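Local structure of cytoplasmic Protein STM1381 (Salmonella enterica subsp. enterica serovar Typhimurium, 3SOZ) at residues L121-I126 against G181-I186; A160-V165 against V193-N198; Q171-W176 against L230-Y235. The protein is of unknown function but belongs to the putative glutamine amidotransferases, a family related to the class I glutaminase domains. One frame throughout, in Å; residues are numbered along the deposited sequence.

Contact 1: residues L121-I126 against G181-I186; sequences LSFTGI and GYNKLI
A buried contact of two side chains against one aromatic ring joins the loop after strand 113-117 to the later part of strand 175-187. Phe123 reaches out of the loop and is met from two directions. Leu185 comes over one face: its CD1 lies 4.0 Å from the centroid of the Phe123 ring and only 8° off the ring normal, a CH-pi contact centred on the ring. The second methyl sits nearer the root of the ring, with Leu185 CD2 4.0 Å from Phe123 CD1, so the forked end of the leucine spans the ring from its middle to its base. Asn183 instead approaches the edge. Its OD1 lies in the ring plane, 3.4 Å from Phe123 CD2, where the slightly positive ring hydrogens would suit a carbonyl oxygen. The amide plane is turned 63° from the ring, so the two groups cross obliquely and do not stack. With CG anti to its own carbonyl carbon (chi1 -71°), Asn183 brings its amide up to the loop backbone, ND2 lying 3.6 Å from Ser122 O without bonding to it. The polar ends of this buried amide are satisfied by others: OD1 accepts a hydrogen bond from Gly119 N, which fixes the oxygen beside the ring, and ND2 gives a weak one to Asp150 OD2. That same carboxylate oxygen accepts the backbone N-H groups of Thr124 and Gly125, so Asp150 ties the loop and Asn183 together. Ser122 OG, bonded to Ile117 O, holds the loop where it leaves the C-terminal end of parallel strand 113-117, the side where class I amidotransferases carry their active site, though none is established here; strand 151-154 packs against Tyr182 and Lys184 of strand 175-187.

Contact 2: residues A160-V165 against V193-N198; sequences AVNTAV and VLAEIN
Strands 157-162 and 192-197 run antiparallel here: the axes of 160-162 and 193-197 approach to 4.5 Å, with 154° between their directions. Val161 and Glu196 form the hydrogen-bonded pair, exchanging two backbone hydrogen bonds. Val161 N reaches Glu196 O at 2.9 Å, nearly along the C=O axis. In the reverse bond Glu196 N lies 2.8 Å from Val161 O but stands above the plane of that carbonyl. Val161 O is also approached by the CA-H of Ala195, 3.6 Å away measured from CA. Asn162 and Ala195 make the adjoining non-hydrogen-bonded pair. Beyond it the pairing frays: the bond from Thr163 N to Leu194 O is weak, at 3.4 Å.

The side chains add modest apolar contacts. At one end Ala160 CB lies 4.3 Å from Ile197 CB, both residues being buried. At the other, Val165 CG1 meets Leu194 CD2 at 4.2 Å, tip to tip, where segment 160-165 has already left its strand. Leu194 otherwise packs on Leu203 and Met205 of strand 200-208. Asn162 shares a face of the sheet with Ala195 and leans its amide oxygen toward it, OD1 lying 4.2 Å from Ala195 CB while accepting the indole N-H of Trp176. On the other face Val161 and Glu196 point together, the glutamate chain extended beyond CG.

Strand 157-162 is also paired with strand 175-187, so it is inserted between two strands that follow each other in the chain, an antiparallel arrangement that forms one wing of the mixed sheet in this amidotransferase-like fold.

Contact 3: residues Q171-W176 against L230-Y235; sequences QPFSEW and LQWEHY
The indole of Trp232 sets the outer end of its six-membered ring against two aromatic faces at once, with CH2 common to both. The result is an aromatic cluster of Phe173, Trp176, Trp232 and His234, which fastens the loop between helices 227-230 and 235-246 to the turn leading into strand 175-187. Against Phe173 the pair is edge-to-face: the indole edge points at the phenyl ring, CH2 lies over its centre, and the centroid of the Trp232 six-membered ring is 5.0 Å from that of Phe173, with the planes at 55°. Trp232 CZ2 reaches Phe173 CG at 3.8 Å. On the other side CH2 lies 3.7 Å from Trp176 CE3, above the indole face but toward its rim, and Trp232 CZ3 is 3.8 Å from Trp176 CZ3; these two tryptophans are tilted by 34° and meet obliquely. Phe173 CE1 also lies over the Trp176 face, so that ring is met by a neighbour in its own segment and by Trp232 of the other.

Trp232 itself is covered on one face by the CB of His234, centred over the ring. Trp232 CG is anti to its backbone N (chi1 -157°), which carries the indole across to Phe173 and Trp176. The bond to Asn162 helps fix the rotation of the Trp176 indole, and Phe238 of helix 235-246 meets it edge-to-face. The imidazole of His234 meets Phe173 at the root of its side chain: Phe173 CB lies 3.9 Å from the centroid of the His234 ring in a CH-pi contact, its nearest ring atom being His234 CD2 at 3.6 Å.

Overall arrangement
Each contact has at least one segment on or beside the antiparallel strands of the mixed sheet. Contacts 1 and 3 share strand 175-187, contact 3 at its start and contact 1 farther along; their centres are about 22 Å apart, their nearest atoms about 10 Å. Contact 2 joins the neighbouring strand 157-162 to 192-197 and touches both. Toward contact 1, about 17 Å away between centres, Tyr182 OH probably hydrogen-bonds Asn198 ND2 at 3.1 Å. Toward contact 3, about 13 Å between centres, Asn162 OD1 and Trp176 NE1 probably hydrogen-bond at 3.0 Å. Contact 1 lies nearest the chain's centre, beside the C-terminal end of strand 113-117, where relatives hold their active site; none is established here.

Contact 1: residues L121-I126 against G181-I186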
ATOM      1  N   LEU A 121      10.047   7.402  -4.191  1.00 41.62           N
ATOM      2  CA  LEU A 121       8.858   8.176  -4.461  1.00 41.03           C
ATOM      3  C   LEU A 121       8.708   8.583  -5.948  1.00 40.99           C
ATOM      4  O   LEU A 121       8.187   9.658  -6.259  1.00 40.03           O
ATOM      5  CB  LEU A 121       8.853   9.400  -3.554  1.00 40.27           C
ATOM      6  CG  LEU A 121       8.637   9.100  -2.091  1.00 40.44           C
ATOM      7  CD1 LEU A 121       8.979  10.304  -1.262  1.00 37.77           C
ATOM      8  CD2 LEU A 121       7.177   8.584  -1.833  1.00 41.89           C
ATOM      9  N   SER A 122       9.188   7.731  -6.841  1.00 41.42           N
ATOM     10  CA  SER A 122       9.085   7.955  -8.265  1.00 43.27           C
ATOM     11  C   SER A 122       8.269   6.830  -8.824  1.00 44.30           C
ATOM     12  O   SER A 122       8.144   5.723  -8.216  1.00 44.16           O
ATOM     13  CB  SER A 122      10.454   7.927  -8.961  1.00 43.69           C
ATOM     14  OG  SER A 122      11.305   9.027  -8.631  1.00 46.69           O
ATOM     15  N   PHE A 123       7.748   7.095 -10.012  1.00 44.31           N
ATOM     16  CA  PHE A 123       6.912   6.129 -10.732  1.00 44.92           C
ATOM     17  C   PHE A 123       5.784   5.587  -9.831  1.00 45.24           C
ATOM     18  O   PHE A 123       4.936   6.374  -9.394  1.00 45.40           O
ATOM     19  CB  PHE A 123       7.771   5.070 -11.454  1.00 44.07           C
ATOM     20  CG  PHE A 123       8.931   5.672 -12.206  1.00 44.38           C
ATOM     21  CD1 PHE A 123       8.728   6.337 -13.425  1.00 44.78           C
ATOM     22  CD2 PHE A 123      10.222   5.624 -11.680  1.00 43.21           C
ATOM     23  CE1 PHE A 123       9.799   6.939 -14.105  1.00 43.85           C
ATOM     24  CE2 PHE A 123      11.300   6.201 -12.353  1.00 43.84           C
ATOM     25  CZ  PHE A 123      11.081   6.866 -13.580  1.00 44.52           C
ATOM     26  N   THR A 124       5.752   4.281  -9.574  1.00 45.51           N
ATOM     27  CA  THR A 124       4.816   3.754  -8.607  1.00 45.89           C
ATOM     28  C   THR A 124       5.401   3.876  -7.196  1.00 45.39           C
ATOM     29  O   THR A 124       4.691   4.249  -6.278  1.00 47.38           O
ATOM     30  CB  THR A 124       4.297   2.329  -8.995  1.00 46.79           C
ATOM     31  OG1 THR A 124       3.588   2.407 -10.253  1.00 47.73           O
ATOM     32  CG2 THR A 124       3.338   1.742  -7.932  1.00 45.67           C
ATOM     33  N   GLY A 125       6.690   3.625  -7.027  1.00 44.42           N
ATOM     34  CA  GLY A 125       7.380   3.853  -5.756  1.00 42.34           C
ATOM     35  C   GLY A 125       7.114   2.853  -4.657  1.00 41.40           C
ATOM     36  O   GLY A 125       6.302   1.959  -4.794  1.00 41.09           O
ATOM     37  N   ILE A 126       7.814   3.019  -3.550  1.00 41.77           N
ATOM     38  CA  ILE A 126       7.706   2.091  -2.409  1.00 42.09           C
ATOM     39  C   ILE A 126       6.327   2.064  -1.794  1.00 43.02           C
ATOM     40  O   ILE A 126       5.683   3.084  -1.678  1.00 43.10           O
ATOM     41  CB  ILE A 126       8.718   2.405  -1.322  1.00 41.46           C
ATOM     42  CG1 ILE A 126       8.553   1.390  -0.164  1.00 42.80           C
ATOM     43  CG2 ILE A 126       8.617   3.845  -0.899  1.00 38.37           C
ATOM     44  CD1 ILE A 126       9.836   1.161   0.688  1.00 39.56           C
ATOM     45  N   GLY A 181      19.320  -0.755  -7.085  1.00 45.22           N
ATOM     46  CA  GLY A 181      17.928  -1.050  -7.332  1.00 45.38           C
ATOM     47  C   GLY A 181      17.373  -0.106  -8.383  1.00 46.22           C
ATOM     48  O   GLY A 181      18.070   0.809  -8.828  1.00 46.57           O
ATOM     49  N   TYR A 182      16.129  -0.332  -8.802  1.00 45.89           N
ATOM     50  CA  TYR A 182      15.492   0.537  -9.764  1.00 46.30           C
ATOM     51  C   TYR A 182      13.990   0.305  -9.693  1.00 47.55           C
ATOM     52  O   TYR A 182      13.514  -0.674  -9.109  1.00 47.12           O
ATOM     53  CB  TYR A 182      15.997   0.245 -11.217  1.00 46.56           C
ATOM     54  CG  TYR A 182      15.711  -1.183 -11.681  1.00 43.01           C
ATOM     55  CD1 TYR A 182      16.558  -2.211 -11.343  1.00 41.84           C
ATOM     56  CD2 TYR A 182      14.582  -1.496 -12.399  1.00 42.44           C
ATOM     57  CE1 TYR A 182      16.319  -3.496 -11.712  1.00 39.12           C
ATOM     58  CE2 TYR A 182      14.326  -2.814 -12.762  1.00 43.35           C
ATOM     59  CZ  TYR A 182      15.221  -3.802 -12.387  1.00 41.71           C
ATOM     60  OH  TYR A 182      15.025  -5.126 -12.712  1.00 45.64           O
ATOM     61  N   ASN A 183      13.260   1.215 -10.324  1.00 48.71           N
ATOM     62  CA  ASN A 183      11.849   1.052 -10.555  1.00 50.01           C
ATOM     63  C   ASN A 183      11.621   0.220 -11.815  1.00 51.23           C
ATOM     64  O   ASN A 183      12.189   0.480 -12.863  1.00 51.53           O
ATOM     65  CB  ASN A 183      11.206   2.424 -10.700  1.00 49.61           C
ATOM     66  CG  ASN A 183      11.149   3.199  -9.394  1.00 50.02           C
ATOM     67  OD1 ASN A 183      11.933   4.127  -9.155  1.00 47.73           O
ATOM     68  ND2 ASN A 183      10.191   2.833  -8.545  1.00 52.14           N
ATOM     69  N   LYS A 184      10.766  -0.784 -11.710  1.00 53.18           N
ATOM     70  CA  LYS A 184      10.525  -1.688 -12.792  1.00 53.96           C
ATOM     71  C   LYS A 184       9.460  -1.032 -13.612  1.00 55.23           C
ATOM     72  O   LYS A 184       8.397  -0.718 -13.075  1.00 54.84           O
ATOM     73  CB  LYS A 184      10.005  -3.012 -12.272  1.00 54.25           C
ATOM     74  CG  LYS A 184       9.670  -4.001 -13.355  1.00 54.33           C
ATOM     75  CD  LYS A 184       9.274  -5.346 -12.779  1.00 57.26           C
ATOM     76  CE  LYS A 184       8.879  -6.315 -13.914  1.00 58.49           C
ATOM     77  NZ  LYS A 184       8.839  -7.717 -13.405  1.00 59.52           N
ATOM     78  N   LEU A 185       9.783  -0.846 -14.903  1.00 56.31           N
ATOM     79  CA  LEU A 185       8.934  -0.252 -15.918  1.00 57.40           C
ATOM     80  C   LEU A 185       8.884  -1.097 -17.198  1.00 59.05           C
ATOM     81  O   LEU A 185       9.613  -2.083 -17.385  1.00 59.20           O
ATOM     82  CB  LEU A 185       9.439   1.142 -16.269  1.00 57.30           C
ATOM     83  CG  LEU A 185       9.557   2.055 -15.051  1.00 56.54           C
ATOM     84  CD1 LEU A 185      10.522   3.146 -15.292  1.00 55.96           C
ATOM     85  CD2 LEU A 185       8.227   2.606 -14.727  1.00 54.10           C
ATOM     86  N   ILE A 186       7.980  -0.696 -18.078  1.00 60.31           N
ATOM     87  CA  ILE A 186       7.752  -1.356 -19.351  1.00 60.86           C
ATOM     88  C   ILE A 186       7.809  -0.253 -20.408  1.00 60.96           C
ATOM     89  O   ILE A 186       7.145   0.778 -20.251  1.00 60.86           O
ATOM     90  CB  ILE A 186       6.342  -1.983 -19.368  1.00 60.85           C
ATOM     91  CG1 ILE A 186       6.272  -3.160 -18.397  1.00 60.39           C
ATOM     92  CG2 ILE A 186       5.920  -2.361 -20.817  1.00 61.21           C
ATOM     93  CD1 ILE A 186       4.823  -3.648 -18.072  1.00 60.46           C
TER

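Contact 2: residues A160-V165 against V193-N198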
ATOM      1  N   ALA A 160      24.155  -2.329 -15.721  1.00 60.05           N
ATOM      2  CA  ALA A 160      23.268  -2.059 -16.829  1.00 61.06           C
ATOM      3  C   ALA A 160      24.047  -2.251 -18.105  1.00 62.44           C
ATOM      4  O   ALA A 160      25.265  -1.972 -18.158  1.00 63.09           O
ATOM      5  CB  ALA A 160      22.782  -0.652 -16.753  1.00 60.72           C
ATOM      6  N   VAL A 161      23.364  -2.733 -19.133  1.00 63.36           N
ATOM      7  CA  VAL A 161      23.940  -2.730 -20.475  1.00 64.40           C
ATOM      8  C   VAL A 161      23.160  -1.834 -21.440  1.00 64.61           C
ATOM      9  O   VAL A 161      21.935  -1.922 -21.526  1.00 64.50           O
ATOM     10  CB  VAL A 161      24.101  -4.168 -21.068  1.00 64.64           C
ATOM     11  CG1 VAL A 161      25.085  -5.006 -20.229  1.00 63.60           C
ATOM     12  CG2 VAL A 161      22.723  -4.877 -21.227  1.00 66.57           C
ATOM     13  N   ASN A 162      23.897  -0.961 -22.134  1.00 65.59           N
ATOM     14  CA  ASN A 162      23.443  -0.254 -23.344  1.00 65.80           C
ATOM     15  C   ASN A 162      22.734  -1.123 -24.395  1.00 66.53           C
ATOM     16  O   ASN A 162      22.858  -2.332 -24.453  1.00 66.45           O
ATOM     17  CB  ASN A 162      24.621   0.439 -24.007  1.00 65.30           C
ATOM     18  CG  ASN A 162      25.120   1.618 -23.225  1.00 64.79           C
ATOM     19  OD1 ASN A 162      24.409   2.169 -22.401  1.00 65.00           O
ATOM     20  ND2 ASN A 162      26.361   2.022 -23.483  1.00 64.67           N
ATOM     21  N   THR A 163      21.971  -0.470 -25.231  1.00 68.09           N
ATOM     22  CA  THR A 163      21.082  -1.153 -26.120  1.00 69.31           C
ATOM     23  C   THR A 163      21.709  -0.972 -27.502  1.00 70.78           C
ATOM     24  O   THR A 163      22.666  -0.212 -27.639  1.00 70.72           O
ATOM     25  CB  THR A 163      19.667  -0.524 -25.931  1.00 69.26           C
ATOM     26  OG1 THR A 163      18.689  -1.550 -25.814  1.00 69.44           O
ATOM     27  CG2 THR A 163      19.278   0.439 -27.023  1.00 68.11           C
ATOM     28  N   ALA A 164      21.209  -1.673 -28.517  1.00 72.82           N
ATOM     29  CA  ALA A 164      21.727  -1.503 -29.896  1.00 74.10           C
ATOM     30  C   ALA A 164      21.546  -0.053 -30.430  1.00 75.30           C
ATOM     31  O   ALA A 164      22.454   0.476 -31.084  1.00 75.88           O
ATOM     32  CB  ALA A 164      21.100  -2.547 -30.863  1.00 73.95           C
ATOM     33  N   VAL A 165      20.400   0.586 -30.144  1.00 75.78           N
ATOM     34  CA  VAL A 165      20.162   1.985 -30.532  1.00 76.14           C
ATOM     35  C   VAL A 165      21.375   2.902 -30.273  1.00 77.34           C
ATOM     36  O   VAL A 165      21.871   3.006 -29.163  1.00 76.49           O
ATOM     37  CB  VAL A 165      18.899   2.566 -29.870  1.00 75.62           C
ATOM     38  CG1 VAL A 165      18.666   3.999 -30.316  1.00 75.94           C
ATOM     39  CG2 VAL A 165      17.686   1.713 -30.198  1.00 75.03           C
ATOM     40  N   VAL A 193      14.426   2.727 -26.008  1.00 65.31           N
ATOM     41  CA  VAL A 193      15.129   2.277 -24.817  1.00 63.19           C
ATOM     42  C   VAL A 193      16.619   2.314 -25.105  1.00 62.78           C
ATOM     43  O   VAL A 193      17.105   1.625 -25.995  1.00 63.42           O
ATOM     44  CB  VAL A 193      14.739   0.823 -24.448  1.00 62.63           C
ATOM     45  CG1 VAL A 193      15.490   0.370 -23.232  1.00 61.74           C
ATOM     46  CG2 VAL A 193      13.263   0.695 -24.225  1.00 61.45           C
ATOM     47  N   LEU A 194      17.350   3.098 -24.342  1.00 61.63           N
ATOM     48  CA  LEU A 194      18.749   3.280 -24.601  1.00 61.30           C
ATOM     49  C   LEU A 194      19.700   2.466 -23.697  1.00 61.56           C
ATOM     50  O   LEU A 194      20.924   2.478 -23.919  1.00 62.84           O
ATOM     51  CB  LEU A 194      19.088   4.774 -24.518  1.00 61.25           C
ATOM     52  CG  LEU A 194      18.159   5.867 -25.088  1.00 61.33           C
ATOM     53  CD1 LEU A 194      18.865   7.224 -25.025  1.00 59.14           C
ATOM     54  CD2 LEU A 194      17.701   5.596 -26.520  1.00 63.14           C
ATOM     55  N   ALA A 195      19.163   1.771 -22.684  1.00 60.64           N
ATOM     56  CA  ALA A 195      19.960   1.052 -21.666  1.00 58.83           C
ATOM     57  C   ALA A 195      19.025   0.176 -20.911  1.00 58.38           C
ATOM     58  O   ALA A 195      17.875   0.494 -20.791  1.00 57.69           O
ATOM     59  CB  ALA A 195      20.607   1.996 -20.707  1.00 58.14           C
ATOM     60  N   GLU A 196      19.524  -0.936 -20.398  1.00 58.99           N
ATOM     61  CA  GLU A 196      18.699  -1.854 -19.620  1.00 59.59           C
ATOM     62  C   GLU A 196      19.418  -2.399 -18.387  1.00 58.61           C
ATOM     63  O   GLU A 196      20.634  -2.448 -18.337  1.00 59.07           O
ATOM     64  CB  GLU A 196      18.194  -2.992 -20.488  1.00 59.81           C
ATOM     65  CG  GLU A 196      17.100  -2.591 -21.422  1.00 63.77           C
ATOM     66  CD  GLU A 196      16.432  -3.797 -22.101  1.00 71.11           C
ATOM     67  OE1 GLU A 196      17.150  -4.634 -22.693  1.00 71.57           O
ATOM     68  OE2 GLU A 196      15.172  -3.900 -22.038  1.00 76.07           O
ATOM     69  N   ILE A 197      18.651  -2.797 -17.390  1.00 57.92           N
ATOM     70  CA  ILE A 197      19.218  -3.308 -16.145  1.00 57.19           C
ATOM     71  C   ILE A 197      18.414  -4.540 -15.820  1.00 57.24           C
ATOM     72  O   ILE A 197      17.225  -4.575 -16.133  1.00 57.38           O
ATOM     73  CB  ILE A 197      19.189  -2.216 -15.026  1.00 57.40           C
ATOM     74  CG1 ILE A 197      19.929  -2.674 -13.773  1.00 56.00           C
ATOM     75  CG2 ILE A 197      17.755  -1.694 -14.787  1.00 55.77           C
ATOM     76  CD1 ILE A 197      20.300  -1.567 -12.885  1.00 51.66           C
ATOM     77  N   ASN A 198      19.079  -5.581 -15.310  1.00 57.24           N
ATOM     78  CA  ASN A 198      18.427  -6.830 -14.899  1.00 57.18           C
ATOM     79  C   ASN A 198      17.283  -7.194 -15.836  1.00 57.83           C
ATOM     80  O   ASN A 198      16.228  -7.654 -15.404  1.00 58.22           O
ATOM     81  CB  ASN A 198      17.944  -6.677 -13.445  1.00 57.11           C
ATOM     82  CG  ASN A 198      17.422  -7.964 -12.835  1.00 56.17           C
ATOM     83  OD1 ASN A 198      18.058  -9.004 -12.904  1.00 56.11           O
ATOM     84  ND2 ASN A 198      16.261  -7.885 -12.200  1.00 55.65           N
TER

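Contact 3: residues Q171-W176 against L230-Y235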
ATOM      1  N   GLN A 171      27.069   6.966 -26.244  1.00 77.77           N
ATOM      2  CA  GLN A 171      28.323   6.661 -26.977  1.00 77.48           C
ATOM      3  C   GLN A 171      29.505   6.463 -26.023  1.00 76.18           C
ATOM      4  O   GLN A 171      30.062   5.359 -25.961  1.00 75.82           O
ATOM      5  CB  GLN A 171      28.658   7.674 -28.109  1.00 77.87           C
ATOM      6  CG  GLN A 171      27.793   7.598 -29.426  1.00 80.76           C
ATOM      7  CD  GLN A 171      27.215   6.186 -29.826  1.00 83.56           C
ATOM      8  OE1 GLN A 171      26.807   5.974 -30.990  1.00 83.47           O
ATOM      9  NE2 GLN A 171      27.147   5.250 -28.861  1.00 84.18           N
ATOM     10  N   PRO A 172      29.826   7.509 -25.229  1.00 75.05           N
ATOM     11  CA  PRO A 172      31.088   7.612 -24.478  1.00 74.54           C
ATOM     12  C   PRO A 172      31.451   6.455 -23.514  1.00 74.01           C
ATOM     13  O   PRO A 172      32.564   6.463 -22.952  1.00 73.92           O
ATOM     14  CB  PRO A 172      30.918   8.933 -23.700  1.00 74.79           C
ATOM     15  CG  PRO A 172      29.821   9.674 -24.437  1.00 74.25           C
ATOM     16  CD  PRO A 172      28.907   8.611 -24.882  1.00 74.01           C
ATOM     17  N   PHE A 173      30.542   5.488 -23.327  1.00 73.12           N
ATOM     18  CA  PHE A 173      30.774   4.337 -22.431  1.00 72.44           C
ATOM     19  C   PHE A 173      30.034   3.111 -22.940  1.00 72.31           C
ATOM     20  O   PHE A 173      29.083   3.230 -23.743  1.00 72.24           O
ATOM     21  CB  PHE A 173      30.296   4.649 -21.001  1.00 72.63           C
ATOM     22  CG  PHE A 173      28.818   4.968 -20.912  1.00 72.09           C
ATOM     23  CD1 PHE A 173      27.860   3.944 -20.949  1.00 71.37           C
ATOM     24  CD2 PHE A 173      28.386   6.286 -20.811  1.00 70.94           C
ATOM     25  CE1 PHE A 173      26.511   4.221 -20.902  1.00 69.50           C
ATOM     26  CE2 PHE A 173      27.035   6.566 -20.760  1.00 70.54           C
ATOM     27  CZ  PHE A 173      26.099   5.531 -20.802  1.00 69.61           C
ATOM     28  N   SER A 174      30.447   1.937 -22.462  1.00 71.74           N
ATOM     29  CA  SER A 174      29.730   0.689 -22.799  1.00 71.34           C
ATOM     30  C   SER A 174      29.360  -0.142 -21.577  1.00 70.24           C
ATOM     31  O   SER A 174      28.330  -0.840 -21.577  1.00 69.52           O
ATOM     32  CB  SER A 174      30.519  -0.176 -23.803  1.00 71.66           C
ATOM     33  OG  SER A 174      31.687  -0.729 -23.214  1.00 72.12           O
ATOM     34  N   GLU A 175      30.225  -0.065 -20.562  1.00 69.39           N
ATOM     35  CA  GLU A 175      30.035  -0.745 -19.282  1.00 68.75           C
ATOM     36  C   GLU A 175      29.577   0.234 -18.176  1.00 66.61           C
ATOM     37  O   GLU A 175      30.158   1.325 -17.972  1.00 66.34           O
ATOM     38  CB  GLU A 175      31.320  -1.505 -18.908  1.00 70.06           C
ATOM     39  CG  GLU A 175      31.630  -1.631 -17.387  1.00 74.71           C
ATOM     40  CD  GLU A 175      32.368  -2.930 -17.008  1.00 79.60           C
ATOM     41  OE1 GLU A 175      32.064  -4.004 -17.613  1.00 81.62           O
ATOM     42  OE2 GLU A 175      33.227  -2.866 -16.086  1.00 80.05           O
ATOM     43  N   TRP A 176      28.509  -0.162 -17.488  1.00 63.74           N
ATOM     44  CA  TRP A 176      27.896   0.645 -16.422  1.00 60.63           C
ATOM     45  C   TRP A 176      28.415   0.279 -15.028  1.00 58.24           C
ATOM     46  O   TRP A 176      28.764  -0.884 -14.771  1.00 57.77           O
ATOM     47  CB  TRP A 176      26.397   0.419 -16.435  1.00 60.80           C
ATOM     48  CG  TRP A 176      25.641   1.203 -17.469  1.00 60.92           C
ATOM     49  CD1 TRP A 176      25.414   0.851 -18.776  1.00 61.24           C
ATOM     50  CD2 TRP A 176      24.952   2.445 -17.266  1.00 61.41           C
ATOM     51  NE1 TRP A 176      24.638   1.801 -19.399  1.00 61.29           N
ATOM     52  CE2 TRP A 176      24.342   2.793 -18.498  1.00 61.08           C
ATOM     53  CE3 TRP A 176      24.778   3.299 -16.157  1.00 60.71           C
ATOM     54  CZ2 TRP A 176      23.575   3.968 -18.651  1.00 60.58           C
ATOM     55  CZ3 TRP A 176      24.031   4.479 -16.321  1.00 58.55           C
ATOM     56  CH2 TRP A 176      23.437   4.794 -17.554  1.00 57.93           C
ATOM     57  N   LEU A 230      28.267   7.370  -8.454  1.00 63.71           N
ATOM     58  CA  LEU A 230      28.609   8.786  -8.254  1.00 65.53           C
ATOM     59  C   LEU A 230      30.082   9.100  -8.520  1.00 66.08           C
ATOM     60  O   LEU A 230      30.449  10.257  -8.764  1.00 66.40           O
ATOM     61  CB  LEU A 230      28.268   9.277  -6.812  1.00 65.71           C
ATOM     62  CG  LEU A 230      26.873   9.149  -6.171  1.00 67.20           C
ATOM     63  CD1 LEU A 230      26.894   9.692  -4.730  1.00 69.85           C
ATOM     64  CD2 LEU A 230      25.774   9.838  -6.977  1.00 67.45           C
ATOM     65  N   GLN A 231      30.944   8.099  -8.412  1.00 66.74           N
ATOM     66  CA  GLN A 231      32.355   8.343  -8.661  1.00 66.93           C
ATOM     67  C   GLN A 231      32.755   7.946 -10.070  1.00 67.31           C
ATOM     68  O   GLN A 231      33.881   8.168 -10.457  1.00 67.11           O
ATOM     69  CB  GLN A 231      33.219   7.627  -7.653  1.00 67.05           C
ATOM     70  CG  GLN A 231      32.989   8.018  -6.209  1.00 67.09           C
ATOM     71  CD  GLN A 231      33.480   6.899  -5.284  1.00 69.42           C
ATOM     72  OE1 GLN A 231      33.447   7.048  -4.076  1.00 72.14           O
ATOM     73  NE2 GLN A 231      33.941   5.776  -5.857  1.00 67.04           N
ATOM     74  N   TRP A 232      31.822   7.369 -10.825  1.00 67.93           N
ATOM     75  CA  TRP A 232      31.979   7.099 -12.252  1.00 68.88           C
ATOM     76  C   TRP A 232      32.640   8.249 -13.005  1.00 70.39           C
ATOM     77  O   TRP A 232      32.470   9.410 -12.627  1.00 71.05           O
ATOM     78  CB  TRP A 232      30.606   6.909 -12.836  1.00 68.21           C
ATOM     79  CG  TRP A 232      30.552   6.136 -14.062  1.00 66.58           C
ATOM     80  CD1 TRP A 232      31.500   5.282 -14.545  1.00 64.14           C
ATOM     81  CD2 TRP A 232      29.446   6.076 -14.968  1.00 65.54           C
ATOM     82  NE1 TRP A 232      31.055   4.702 -15.711  1.00 63.45           N
ATOM     83  CE2 TRP A 232      29.801   5.173 -16.000  1.00 64.84           C
ATOM     84  CE3 TRP A 232      28.185   6.694 -15.009  1.00 64.52           C
ATOM     85  CZ2 TRP A 232      28.927   4.861 -17.070  1.00 66.01           C
ATOM     86  CZ3 TRP A 232      27.303   6.375 -16.084  1.00 65.13           C
ATOM     87  CH2 TRP A 232      27.685   5.468 -17.090  1.00 65.18           C
ATOM     88  N   GLU A 233      33.384   7.948 -14.070  1.00 71.91           N
ATOM     89  CA  GLU A 233      34.010   9.026 -14.837  1.00 73.22           C
ATOM     90  C   GLU A 233      32.920   9.734 -15.638  1.00 72.44           C
ATOM     91  O   GLU A 233      32.866  10.964 -15.706  1.00 71.75           O
ATOM     92  CB  GLU A 233      35.121   8.508 -15.752  1.00 74.31           C
ATOM     93  CG  GLU A 233      36.100   9.633 -16.223  1.00 79.46           C
ATOM     94  CD  GLU A 233      36.427   9.565 -17.743  1.00 85.53           C
ATOM     95  OE1 GLU A 233      36.624  10.653 -18.367  1.00 85.82           O
ATOM     96  OE2 GLU A 233      36.471   8.427 -18.302  1.00 87.05           O
ATOM     97  N   HIS A 234      32.021   8.918 -16.179  1.00 72.17           N
ATOM     98  CA  HIS A 234      30.967   9.363 -17.080  1.00 72.07           C
ATOM     99  C   HIS A 234      29.728   9.955 -16.394  1.00 71.16           C
ATOM    100  O   HIS A 234      28.770  10.342 -17.063  1.00 71.33           O
ATOM    101  CB  HIS A 234      30.595   8.214 -18.018  1.00 72.68           C
ATOM    102  CG  HIS A 234      31.748   7.720 -18.851  1.00 75.97           C
ATOM    103  ND1 HIS A 234      32.340   8.488 -19.834  1.00 77.93           N
ATOM    104  CD2 HIS A 234      32.422   6.543 -18.833  1.00 77.14           C
ATOM    105  CE1 HIS A 234      33.328   7.801 -20.385  1.00 80.31           C
ATOM    106  NE2 HIS A 234      33.396   6.616 -19.798  1.00 79.13           N
ATOM    107  N   TYR A 235      29.774  10.067 -15.067  1.00 70.02           N
ATOM    108  CA  TYR A 235      28.610  10.469 -14.290  1.00 68.52           C
ATOM    109  C   TYR A 235      28.071  11.836 -14.706  1.00 67.16           C
ATOM    110  O   TYR A 235      26.946  11.914 -15.190  1.00 66.61           O
ATOM    111  CB  TYR A 235      28.897  10.376 -12.769  1.00 68.89           C
ATOM    112  CG  TYR A 235      27.711  10.731 -11.861  1.00 68.52           C
ATOM    113  CD1 TYR A 235      26.645   9.847 -11.686  1.00 67.45           C
ATOM    114  CD2 TYR A 235      27.667  11.955 -11.181  1.00 69.10           C
ATOM    115  CE1 TYR A 235      25.564  10.172 -10.865  1.00 68.65           C
ATOM    116  CE2 TYR A 235      26.581  12.297 -10.365  1.00 68.71           C
ATOM    117  CZ  TYR A 235      25.539  11.404 -10.205  1.00 68.70           C
ATOM    118  OH  TYR A 235      24.480  11.743  -9.395  1.00 65.53           O
TER